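Nourseothricin acetyltransferase (Streptomyces noursei, PDB 5C82) probably transfers an acetyl group from acetyl-coenzyme A to the antibiotic nourseothricin, which would account for resistance, as a member of the GNAT acyltransferase family. Local coordinates at residues A[37-40]-A[45-48]; A[142-147]-A[155-160]. The protein carries 1 engineered substitution. One frame throughout, in Å; residues are numbered along the deposited sequence.

Interaction 1 (A[37-40]-A[45-48]); sequences RVTA and FTLR
Antiparallel pairing of Arg-37 to Ala-40 with Phe-45 to Arg-48 forms a beta hairpin at the protein surface, in a small sheet separate from the main GNAT sheet. The N-to-C directions of the two short segments are 158° apart and their axes approach to 4.7 Å. Two hydrogen-bonded pairs, Arg-37 with Arg-48 and Thr-39 with Thr-46, each exchange two backbone bonds; in the second, Thr-39 N reaches Thr-46 O at 2.8 Å and Thr-46 N reaches Thr-39 O at 2.9 Å. Between them Val-38 and Leu-47 make a non-hydrogen-bonded pair, and Leu-47 CA lies 3.3 Å from Arg-37 O in a CA-H...O contact.

The two faces differ in chemistry. On one, Val-38 CG2 meets Leu-47 CG at 4.0 Å, and Ala-40 CB lies 3.9 Å from CE1 of the Phe-45 ring. On the other, chi1 of -172° sets OG1 of Thr-46 anti to the backbone N and leaves CG2 between N and the carbonyl carbon, the methyl that lies 3.6 Å from Thr-39 CB. Arg-37 and Arg-48 run side by side, with guanidinium planes 71° apart and NH1 of Arg-37 3.5 Å from NH2 of Arg-48, a close approach of like charges.

The apolar face packs on Leu-167 of strand 163-168 and Leu-183 of strand 182-188, while Phe-45 and Thr-46 pair with a strand of the second subunit, extending the sheet across the interface.

Interaction 2 (A[142-147]-A[155-160]); sequences LWLEVT and HAYRRM
Apolar contact of Leu-144 and Val-146 with the ring of Tyr-157 joins strand 141-147 to the last turn of helix 151-158. Leu-144 makes the CH-pi contact: its CD2 stands 3.7 Å from the ring centroid and 8° off the ring normal, so this methyl sits almost squarely over the face. Its other methyl, CD1, lies on the same face, beyond the CD2-CE2 bond, 3.6 Å from CD2 of Tyr-157. A chi1 of 64° places CG of Leu-144 between its backbone N and carbonyl carbon, with both methyls directed at the ring. Val-146 comes to the ring edge instead, its CB 3.9 Å from CE2 of Tyr-157 and its CG2 near the ring plane.

In the GNAT fold of this chain, strand 141-147 is followed by helix 151-158, and Tyr-157 reaches Val-146 and Ile-111 on the parallel neighbours 141-147 and 105-113, consistent with the region where GNAT enzymes part these two strands; it also touches Met-185 on strand 182-188. A bound tartrate, probably from the crystallisation liquor, lies about 3 Å from the Tyr-157 side chain.

The polar link between the segments runs through water: one molecule donates to Glu-145 O at 3.1 Å and is hydrogen-bonded to Tyr-157 OH, also at 3.1 Å. Just past the helix end, Arg-159 folds back onto its last turn. Its NH1 donates to His-155 O at 3.0 Å, while Arg-159 N approaches that oxygen from the other face of the carbonyl plane. NE2 of His-155 is hydrogen-bonded to OE1 of Glu-49.

Interaction 1 is a surface contact, about 20 Å from the chain centre, whereas interaction 2 is buried and lies about 6 Å from it; their centres are about 17 Å apart and their nearest atoms about 8 Å, so the two contacts do not touch. They hold different elements, a hairpin in one and a strand with a helix in the other. Four direct backbone hydrogen bonds join 37-40 to 45-48, which bury 414 Å² together. Between 142-147 and 155-160 no direct hydrogen bond forms, and 144 Å² of mainly apolar surface is buried, supplemented by a water. Strand 182-188 connects the two regions, with Leu-183 touching the hairpin and sharing backbone hydrogen bonds with Val-146.

Interaction 1 (A[37-40]-A[45-48])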
ATOM      1  N   ARG A  37       2.693 -18.183   6.503  1.00 16.20           N
ATOM      2  CA  ARG A  37       3.230 -18.480   5.180  1.00 16.19           C
ATOM      3  C   ARG A  37       2.204 -17.971   4.198  1.00 18.16           C
ATOM      4  O   ARG A  37       1.001 -18.240   4.347  1.00 15.24           O
ATOM      5  CB  ARG A  37       3.445 -20.004   4.991  1.00 19.28           C
ATOM      6  CG  ARG A  37       4.078 -20.372   3.637  1.00 25.95           C
ATOM      7  CD  ARG A  37       4.362 -21.854   3.541  1.00 41.75           C
ATOM      8  NE  ARG A  37       5.518 -22.239   4.355  1.00 56.41           N
ATOM      9  CZ  ARG A  37       5.791 -23.484   4.737  1.00 69.32           C
ATOM     10  NH1 ARG A  37       4.984 -24.484   4.396  1.00 49.10           N
ATOM     11  NH2 ARG A  37       6.861 -23.736   5.479  1.00 59.31           N
ATOM     12  N   VAL A  38       2.684 -17.186   3.230  1.00 15.97           N
ATOM     13  CA  VAL A  38       1.864 -16.585   2.190  1.00 16.68           C
ATOM     14  C   VAL A  38       2.078 -17.392   0.902  1.00 25.53           C
ATOM     15  O   VAL A  38       3.216 -17.572   0.465  1.00 26.55           O
ATOM     16  CB  VAL A  38       2.165 -15.066   2.003  1.00 19.25           C
ATOM     17  CG1 VAL A  38       1.392 -14.497   0.827  1.00 18.94           C
ATOM     18  CG2 VAL A  38       1.869 -14.275   3.276  1.00 18.27           C
ATOM     19  N   THR A  39       0.988 -17.889   0.325  1.00 24.05           N
ATOM     20  CA  THR A  39       1.031 -18.667  -0.911  1.00 25.47           C
ATOM     21  C   THR A  39       0.234 -17.941  -2.010  1.00 29.55           C
ATOM     22  O   THR A  39      -0.960 -17.666  -1.841  1.00 25.08           O
ATOM     23  CB  THR A  39       0.513 -20.100  -0.645  1.00 35.27           C
ATOM     24  OG1 THR A  39       1.405 -20.761   0.245  1.00 40.27           O
ATOM     25  CG2 THR A  39       0.332 -20.921  -1.919  1.00 34.16           C
ATOM     26  N   ALA A  40       0.914 -17.633  -3.124  1.00 29.30           N
ATOM     27  CA  ALA A  40       0.279 -17.036  -4.290  1.00 30.75           C
ATOM     28  C   ALA A  40      -0.316 -18.213  -5.078  1.00 36.88           C
ATOM     29  O   ALA A  40       0.412 -19.112  -5.493  1.00 35.27           O
ATOM     30  CB  ALA A  40       1.303 -16.292  -5.129  1.00 31.70           C
ATOM     31  N   PHE A  45      -4.410 -15.197  -2.961  1.00 24.65           N
ATOM     32  CA  PHE A  45      -3.406 -15.507  -1.950  1.00 22.93           C
ATOM     33  C   PHE A  45      -4.014 -16.206  -0.792  1.00 25.03           C
ATOM     34  O   PHE A  45      -5.129 -15.886  -0.404  1.00 23.64           O
ATOM     35  CB  PHE A  45      -2.698 -14.229  -1.442  1.00 23.05           C
ATOM     36  CG  PHE A  45      -2.088 -13.401  -2.535  1.00 23.45           C
ATOM     37  CD1 PHE A  45      -0.810 -13.677  -3.007  1.00 25.64           C
ATOM     38  CD2 PHE A  45      -2.799 -12.350  -3.113  1.00 24.96           C
ATOM     39  CE1 PHE A  45      -0.263 -12.937  -4.065  1.00 26.25           C
ATOM     40  CE2 PHE A  45      -2.237 -11.593  -4.146  1.00 26.90           C
ATOM     41  CZ  PHE A  45      -0.976 -11.893  -4.614  1.00 24.87           C
ATOM     42  N   THR A  46      -3.250 -17.097  -0.186  1.00 22.46           N
ATOM     43  CA  THR A  46      -3.649 -17.793   1.025  1.00 22.83           C
ATOM     44  C   THR A  46      -2.562 -17.636   2.092  1.00 25.81           C
ATOM     45  O   THR A  46      -1.377 -17.605   1.782  1.00 23.68           O
ATOM     46  CB  THR A  46      -4.097 -19.241   0.747  1.00 34.59           C
ATOM     47  OG1 THR A  46      -4.640 -19.767   1.953  1.00 45.36           O
ATOM     48  CG2 THR A  46      -2.973 -20.135   0.289  1.00 29.11           C
ATOM     49  N   LEU A  47      -2.992 -17.525   3.348  1.00 24.47           N
ATOM     50  CA  LEU A  47      -2.137 -17.377   4.513  1.00 24.60           C
ATOM     51  C   LEU A  47      -2.380 -18.557   5.409  1.00 26.91           C
ATOM     52  O   LEU A  47      -3.521 -18.909   5.658  1.00 26.03           O
ATOM     53  CB  LEU A  47      -2.466 -16.092   5.305  1.00 24.96           C
ATOM     54  CG  LEU A  47      -1.798 -14.787   4.876  1.00 29.57           C
ATOM     55  CD1 LEU A  47      -2.341 -14.286   3.515  1.00 28.94           C
ATOM     56  CD2 LEU A  47      -2.044 -13.734   5.917  1.00 31.35           C
ATOM     57  N   ARG A  48      -1.310 -19.163   5.899  1.00 23.61           N
ATOM     58  CA  ARG A  48      -1.401 -20.284   6.814  1.00 23.38           C
ATOM     59  C   ARG A  48      -0.315 -20.132   7.838  1.00 24.60           C
ATOM     60  O   ARG A  48       0.846 -19.992   7.467  1.00 25.65           O
ATOM     61  CB  ARG A  48      -1.239 -21.613   6.056  1.00 23.32           C
ATOM     62  CG  ARG A  48      -1.559 -22.858   6.893  1.00 36.76           C
ATOM     63  CD  ARG A  48      -1.626 -24.134   6.054  1.00 49.59           C
ATOM     64  NE  ARG A  48      -0.400 -24.374   5.288  1.00 67.31           N
ATOM     65  CZ  ARG A  48       0.509 -25.302   5.579  1.00 88.70           C
ATOM     66  NH1 ARG A  48       0.338 -26.108   6.622  1.00 73.78           N
ATOM     67  NH2 ARG A  48       1.594 -25.437   4.825  1.00 78.71           N
TER

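Interaction 2 (A[142-147]-A[155-160])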
ATOM      1  N   LEU A 142      -8.959   2.475  10.689  1.00 18.21           N
ATOM      2  CA  LEU A 142      -7.552   2.425  11.100  1.00 17.81           C
ATOM      3  C   LEU A 142      -6.918   1.349  10.251  1.00 19.51           C
ATOM      4  O   LEU A 142      -7.567   0.376   9.879  1.00 16.75           O
ATOM      5  CB  LEU A 142      -7.408   2.087  12.579  1.00 18.20           C
ATOM      6  CG  LEU A 142      -7.546   3.265  13.544  1.00 23.58           C
ATOM      7  CD1 LEU A 142      -8.990   3.478  13.903  1.00 24.57           C
ATOM      8  CD2 LEU A 142      -6.715   3.020  14.820  1.00 24.57           C
ATOM      9  N   TRP A 143      -5.679   1.553   9.888  1.00 16.99           N
ATOM     10  CA  TRP A 143      -5.001   0.630   8.993  1.00 17.03           C
ATOM     11  C   TRP A 143      -3.582   0.392   9.448  1.00 18.41           C
ATOM     12  O   TRP A 143      -2.941   1.312   9.942  1.00 18.16           O
ATOM     13  CB  TRP A 143      -5.016   1.227   7.568  1.00 15.02           C
ATOM     14  CG  TRP A 143      -4.369   0.402   6.492  1.00 15.23           C
ATOM     15  CD1 TRP A 143      -4.986  -0.488   5.662  1.00 17.91           C
ATOM     16  CD2 TRP A 143      -2.983   0.421   6.103  1.00 15.32           C
ATOM     17  NE1 TRP A 143      -4.076  -1.008   4.764  1.00 17.21           N
ATOM     18  CE2 TRP A 143      -2.836  -0.482   5.024  1.00 19.28           C
ATOM     19  CE3 TRP A 143      -1.836   1.082   6.591  1.00 16.81           C
ATOM     20  CZ2 TRP A 143      -1.607  -0.682   4.376  1.00 18.80           C
ATOM     21  CZ3 TRP A 143      -0.616   0.873   5.955  1.00 18.48           C
ATOM     22  CH2 TRP A 143      -0.516   0.027   4.840  1.00 19.07           C
ATOM     23  N   LEU A 144      -3.065  -0.822   9.222  1.00 13.57           N
ATOM     24  CA  LEU A 144      -1.660  -1.081   9.543  1.00 12.87           C
ATOM     25  C   LEU A 144      -1.056  -2.115   8.610  1.00 15.96           C
ATOM     26  O   LEU A 144      -1.759  -2.902   7.971  1.00 14.97           O
ATOM     27  CB  LEU A 144      -1.440  -1.448  11.038  1.00 13.27           C
ATOM     28  CG  LEU A 144      -2.090  -2.750  11.550  1.00 17.64           C
ATOM     29  CD1 LEU A 144      -1.178  -3.988  11.266  1.00 15.61           C
ATOM     30  CD2 LEU A 144      -2.398  -2.642  13.033  1.00 20.57           C
ATOM     31  N   GLU A 145       0.260  -2.125   8.586  1.00 14.10           N
ATOM     32  CA  GLU A 145       1.085  -3.057   7.857  1.00 13.83           C
ATOM     33  C   GLU A 145       1.840  -3.839   8.914  1.00 17.17           C
ATOM     34  O   GLU A 145       2.230  -3.266   9.933  1.00 15.08           O
ATOM     35  CB  GLU A 145       2.049  -2.276   6.979  1.00 15.00           C
ATOM     36  CG  GLU A 145       2.894  -3.137   6.064  1.00 28.53           C
ATOM     37  CD  GLU A 145       4.296  -3.282   6.602  1.00 54.99           C
ATOM     38  OE1 GLU A 145       5.120  -2.358   6.403  1.00 55.64           O
ATOM     39  OE2 GLU A 145       4.556  -4.310   7.265  1.00 46.84           O
ATOM     40  N   VAL A 146       2.024  -5.159   8.682  1.00 13.23           N
ATOM     41  CA  VAL A 146       2.765  -6.055   9.563  1.00 10.38           C
ATOM     42  C   VAL A 146       3.432  -7.169   8.735  1.00 16.49           C
ATOM     43  O   VAL A 146       2.797  -7.746   7.842  1.00 16.06           O
ATOM     44  CB  VAL A 146       1.919  -6.581  10.760  1.00 13.41           C
ATOM     45  CG1 VAL A 146       0.677  -7.361  10.312  1.00 11.93           C
ATOM     46  CG2 VAL A 146       2.773  -7.400  11.731  1.00 13.83           C
ATOM     47  N   THR A 147       4.724  -7.441   9.000  1.00 13.97           N
ATOM     48  CA  THR A 147       5.412  -8.524   8.306  1.00 13.74           C
ATOM     49  C   THR A 147       4.751  -9.855   8.668  1.00 15.67           C
ATOM     50  O   THR A 147       4.347 -10.060   9.817  1.00 14.65           O
ATOM     51  CB  THR A 147       6.928  -8.521   8.544  1.00 19.33           C
ATOM     52  OG1 THR A 147       7.450  -9.679   7.899  1.00 18.05           O
ATOM     53  CG2 THR A 147       7.313  -8.570  10.047  1.00 17.03           C
ATOM     54  N   HIS A 155      -1.552 -11.869  15.716  1.00 15.61           N
ATOM     55  CA  HIS A 155      -2.539 -12.379  16.668  1.00 15.65           C
ATOM     56  C   HIS A 155      -2.977 -11.277  17.626  1.00 20.49           C
ATOM     57  O   HIS A 155      -4.181 -11.160  17.869  1.00 19.79           O
ATOM     58  CB  HIS A 155      -1.991 -13.589  17.430  1.00 16.46           C
ATOM     59  CG  HIS A 155      -2.137 -14.881  16.677  1.00 19.67           C
ATOM     60  ND1 HIS A 155      -3.376 -15.452  16.462  1.00 21.54           N
ATOM     61  CD2 HIS A 155      -1.186 -15.699  16.173  1.00 21.22           C
ATOM     62  CE1 HIS A 155      -3.147 -16.585  15.819  1.00 20.85           C
ATOM     63  NE2 HIS A 155      -1.843 -16.781  15.631  1.00 21.29           N
ATOM     64  N   ALA A 156      -2.028 -10.410  18.084  1.00 17.09           N
ATOM     65  CA  ALA A 156      -2.362  -9.280  18.987  1.00 16.65           C
ATOM     66  C   ALA A 156      -3.310  -8.256  18.317  1.00 20.78           C
ATOM     67  O   ALA A 156      -4.240  -7.763  18.965  1.00 19.71           O
ATOM     68  CB  ALA A 156      -1.096  -8.599  19.491  1.00 16.24           C
ATOM     69  N   TYR A 157      -3.099  -7.982  16.999  1.00 17.12           N
ATOM     70  CA  TYR A 157      -3.917  -7.052  16.204  1.00 15.15           C
ATOM     71  C   TYR A 157      -5.296  -7.599  16.016  1.00 17.35           C
ATOM     72  O   TYR A 157      -6.263  -6.839  16.068  1.00 17.60           O
ATOM     73  CB  TYR A 157      -3.280  -6.787  14.820  1.00 16.26           C
ATOM     74  CG  TYR A 157      -1.983  -6.016  14.906  1.00 18.06           C
ATOM     75  CD1 TYR A 157      -1.781  -5.050  15.898  1.00 19.78           C
ATOM     76  CD2 TYR A 157      -0.945  -6.263  14.015  1.00 17.91           C
ATOM     77  CE1 TYR A 157      -0.570  -4.380  16.017  1.00 18.04           C
ATOM     78  CE2 TYR A 157       0.282  -5.610  14.136  1.00 18.28           C
ATOM     79  CZ  TYR A 157       0.455  -4.657  15.128  1.00 22.50           C
ATOM     80  OH  TYR A 157       1.634  -3.974  15.194  1.00 22.04           O
ATOM     81  N   ARG A 158      -5.387  -8.927  15.774  1.00 13.47           N
ATOM     82  CA  ARG A 158      -6.655  -9.625  15.593  1.00 13.20           C
ATOM     83  C   ARG A 158      -7.503  -9.519  16.849  1.00 16.05           C
ATOM     84  O   ARG A 158      -8.731  -9.467  16.791  1.00 14.95           O
ATOM     85  CB  ARG A 158      -6.405 -11.113  15.182  1.00 12.46           C
ATOM     86  CG  ARG A 158      -7.681 -11.902  14.862  1.00 15.70           C
ATOM     87  CD  ARG A 158      -8.405 -11.349  13.635  1.00 20.10           C
ATOM     88  NE  ARG A 158      -9.358 -12.313  13.075  1.00 27.75           N
ATOM     89  CZ  ARG A 158     -10.681 -12.265  13.222  1.00 36.97           C
ATOM     90  NH1 ARG A 158     -11.253 -11.262  13.886  1.00 18.53           N
ATOM     91  NH2 ARG A 158     -11.444 -13.196  12.681  1.00 22.05           N
ATOM     92  N   ARG A 159      -6.832  -9.459  17.989  1.00 15.12           N
ATOM     93  CA  ARG A 159      -7.446  -9.358  19.310  1.00 14.39           C
ATOM     94  C   ARG A 159      -7.604  -7.910  19.795  1.00 18.44           C
ATOM     95  O   ARG A 159      -7.910  -7.668  20.965  1.00 18.37           O
ATOM     96  CB  ARG A 159      -6.643 -10.211  20.278  1.00 11.79           C
ATOM     97  CG  ARG A 159      -6.914 -11.668  20.057  1.00 16.47           C
ATOM     98  CD  ARG A 159      -5.782 -12.508  20.579  1.00 14.45           C
ATOM     99  NE  ARG A 159      -6.017 -13.929  20.334  1.00 14.99           N
ATOM    100  CZ  ARG A 159      -5.802 -14.560  19.184  1.00 27.81           C
ATOM    101  NH1 ARG A 159      -5.397 -13.886  18.114  1.00 19.93           N
ATOM    102  NH2 ARG A 159      -6.034 -15.863  19.082  1.00 14.97           N
HETATM  103  N   MSE A 160      -7.426  -6.956  18.881  1.00 14.83           N
HETATM  104  CA  MSE A 160      -7.645  -5.524  19.097  1.00 14.32           C
HETATM  105  C   MSE A 160      -8.756  -5.013  18.141  1.00 18.64           C
HETATM  106  O   MSE A 160      -9.022  -3.803  18.099  1.00 19.22           O
HETATM  107  CB  MSE A 160      -6.357  -4.736  18.828  1.00 16.11           C
HETATM  108  CG  MSE A 160      -5.429  -4.655  20.021  1.00 21.99           C
HETATM  109 SE   MSE A 160      -3.904  -3.581  19.503  0.79 28.58          SE
HETATM  110  CE  MSE A 160      -2.605  -4.451  20.624  1.00 24.69           C
TER
HETATM  111  O   HOH W   1       3.398  -3.962  12.699  1.00 33.58           O